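PDB 2YIK: endoglucanase from Clostridium thermocellum, which probably hydrolyses beta-1,4-glucosidic bonds in cellulose as a family 9 glycoside hydrolase. Local coordinates for residues Phe123-Ala128 against Gly215-Ser220. Residues are numbered along the deposited sequence; the frame is centred on the assembly and turned at random.
Sequences FGLPEA and GTDIIS
Leu125 and Ile218 meet where the first turns of helices 124-140 and 216-233 run side by side, their short axes 8.9 Å apart and inclined by 28° in nearly the same N-to-C direction. From Leu125, CB is the first atom to touch, packing 4.2 Å from CG1 of Ile218. Its CG, anti to the backbone N (chi1 -165°), carries the fork across the flank of the neighbouring helix to the level of Asp217. There the two methyls part: CD1 points to the backbone of Asp217, 4.4 Å from its carbonyl O, while CD2 lies 3.8 Å from OD2 of the same residue. This last approach is a van der Waals contact, with the two side chains crossing nearly at right angles. The acid's polar needs are met by others: OD2 is hydrogen-bonded to Ser275 OG and OD1 to Val263 N, so both oxygens are satisfied although the residue is buried.

Family 9 catalytic domains are built on an (alpha/alpha)6 barrel, and here two helices of this largely helical domain are joined through their N-terminal turns in the interior. The side chain of Asp217 also lies about 5 Å from a bound calcium ion, and it touches Asp281, a ligand in one of the calcium sites.

Ile218 reaches the other helix with its longer branch, its CG1 standing 3.9 Å from Leu125 N. Beside it, Gly124 offers bare backbone, the carbonyl C lying 4.3 Å from the same CG1, and with no side chain on Gly124 the CG2 branch of the isoleucine can lie close on this side. Within 215-220, Ser220 OG donates to Thr216 O (2.9 Å), reaching it from the face opposite to Ser220 N.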
loop_
_atom_site.group_PDB
_atom_site.type_symbol
_atom_site.label_atom_id
_atom_site.label_comp_id
_atom_site.label_asym_id
_atom_site.label_seq_id
_atom_site.Cartn_x
_atom_site.Cartn_y
_atom_site.Cartn_z
ATOM N N PHE A 123 -3.506 -7.255 -7.988
ATOM C CA PHE A 123 -4.215 -7.884 -6.872
ATOM C C PHE A 123 -4.765 -6.785 -5.971
ATOM O O PHE A 123 -4.032 -5.885 -5.564
ATOM C CB PHE A 123 -3.268 -8.787 -6.079
ATOM C CG PHE A 123 -2.798 -10.011 -6.840
ATOM C CD1 PHE A 123 -3.617 -11.135 -6.969
ATOM C CD2 PHE A 123 -1.520 -10.051 -7.386
ATOM C CE1 PHE A 123 -3.162 -12.286 -7.628
ATOM C CE2 PHE A 123 -1.053 -11.191 -8.047
ATOM C CZ PHE A 123 -1.875 -12.314 -8.167
ATOM N N GLY A 124 -6.056 -6.873 -5.658
ATOM C CA GLY A 124 -6.718 -5.861 -4.854
ATOM C C GLY A 124 -6.260 -5.569 -3.438
ATOM O O GLY A 124 -6.151 -4.399 -3.060
ATOM N N LEU A 125 -6.002 -6.604 -2.645
ATOM C CA LEU A 125 -5.588 -6.379 -1.269
ATOM C C LEU A 125 -4.276 -5.607 -1.183
ATOM O O LEU A 125 -4.217 -4.581 -0.515
ATOM C CB LEU A 125 -5.500 -7.704 -0.496
ATOM C CG LEU A 125 -5.436 -7.610 1.035
ATOM C CD1 LEU A 125 -6.421 -6.561 1.543
ATOM C CD2 LEU A 125 -5.746 -8.977 1.639
ATOM N N PRO A 126 -3.204 -6.083 -1.843
ATOM C CA PRO A 126 -1.976 -5.284 -1.726
ATOM C C PRO A 126 -2.028 -3.970 -2.530
ATOM O O PRO A 126 -1.323 -3.014 -2.202
ATOM C CB PRO A 126 -0.887 -6.236 -2.219
ATOM C CG PRO A 126 -1.617 -7.117 -3.210
ATOM C CD PRO A 126 -2.951 -7.366 -2.530
ATOM N N GLU A 127 -2.850 -3.915 -3.578
ATOM C CA GLU A 127 -2.965 -2.684 -4.371
ATOM C C GLU A 127 -3.500 -1.583 -3.436
ATOM O O GLU A 127 -2.965 -0.470 -3.388
ATOM C CB GLU A 127 -3.936 -2.888 -5.547
ATOM C CG GLU A 127 -4.070 -1.702 -6.513
ATOM C CD GLU A 127 -3.023 -1.701 -7.630
ATOM O OE1 GLU A 127 -2.447 -2.768 -7.913
ATOM O OE2 GLU A 127 -2.791 -0.637 -8.242
ATOM N N ALA A 128 -4.551 -1.906 -2.689
ATOM C CA ALA A 128 -5.141 -0.956 -1.751
ATOM C C ALA A 128 -4.184 -0.668 -0.592
ATOM O O ALA A 128 -4.116 0.456 -0.106
ATOM C CB ALA A 128 -6.475 -1.493 -1.218
ATOM N N GLY A 215 -16.560 -9.683 0.595
ATOM C CA GLY A 215 -15.287 -9.218 0.085
ATOM C C GLY A 215 -14.869 -8.064 0.966
ATOM O O GLY A 215 -14.152 -7.165 0.543
ATOM N N THR A 216 -15.333 -8.121 2.209
ATOM C CA THR A 216 -15.093 -7.098 3.214
ATOM C C THR A 216 -13.667 -6.584 3.349
ATOM O O THR A 216 -13.451 -5.379 3.462
ATOM C CB THR A 216 -15.563 -7.598 4.581
ATOM O OG1 THR A 216 -16.785 -8.324 4.404
ATOM C CG2 THR A 216 -15.807 -6.425 5.534
ATOM N N ASP A 217 -12.689 -7.481 3.335
ATOM C CA ASP A 217 -11.311 -7.043 3.482
ATOM C C ASP A 217 -10.863 -6.111 2.355
ATOM O O ASP A 217 -10.365 -5.017 2.624
ATOM C CB ASP A 217 -10.369 -8.253 3.614
ATOM C CG ASP A 217 -10.421 -9.179 2.411
ATOM O OD1 ASP A 217 -11.500 -9.293 1.789
ATOM O OD2 ASP A 217 -9.380 -9.805 2.096
ATOM N N ILE A 218 -11.056 -6.519 1.103
ATOM C CA ILE A 218 -10.647 -5.678 -0.025
ATOM C C ILE A 218 -11.498 -4.413 -0.157
ATOM O O ILE A 218 -10.973 -3.347 -0.465
ATOM C CB ILE A 218 -10.693 -6.444 -1.384
ATOM C CG1 ILE A 218 -9.575 -7.486 -1.454
ATOM C CG2 ILE A 218 -10.524 -5.474 -2.539
ATOM C CD1 ILE A 218 -9.851 -8.697 -0.638
ATOM N N ILE A 219 -12.804 -4.530 0.068
ATOM C CA ILE A 219 -13.698 -3.373 -0.025
ATOM C C ILE A 219 -13.249 -2.310 0.985
ATOM O O ILE A 219 -13.120 -1.135 0.645
ATOM C CB ILE A 219 -15.188 -3.757 0.261
ATOM C CG1 ILE A 219 -15.810 -4.514 -0.921
ATOM C CG2 ILE A 219 -16.026 -2.498 0.402
ATOM C CD1 ILE A 219 -14.897 -5.486 -1.567
ATOM N N SER A 220 -12.995 -2.737 2.220
ATOM C CA SER A 220 -12.558 -1.829 3.277
ATOM C C SER A 220 -11.165 -1.260 3.024
ATOM O O SER A 220 -10.929 -0.075 3.245
ATOM C CB SER A 220 -12.574 -2.540 4.633
ATOM O OG SER A 220 -13.890 -2.928 4.981
#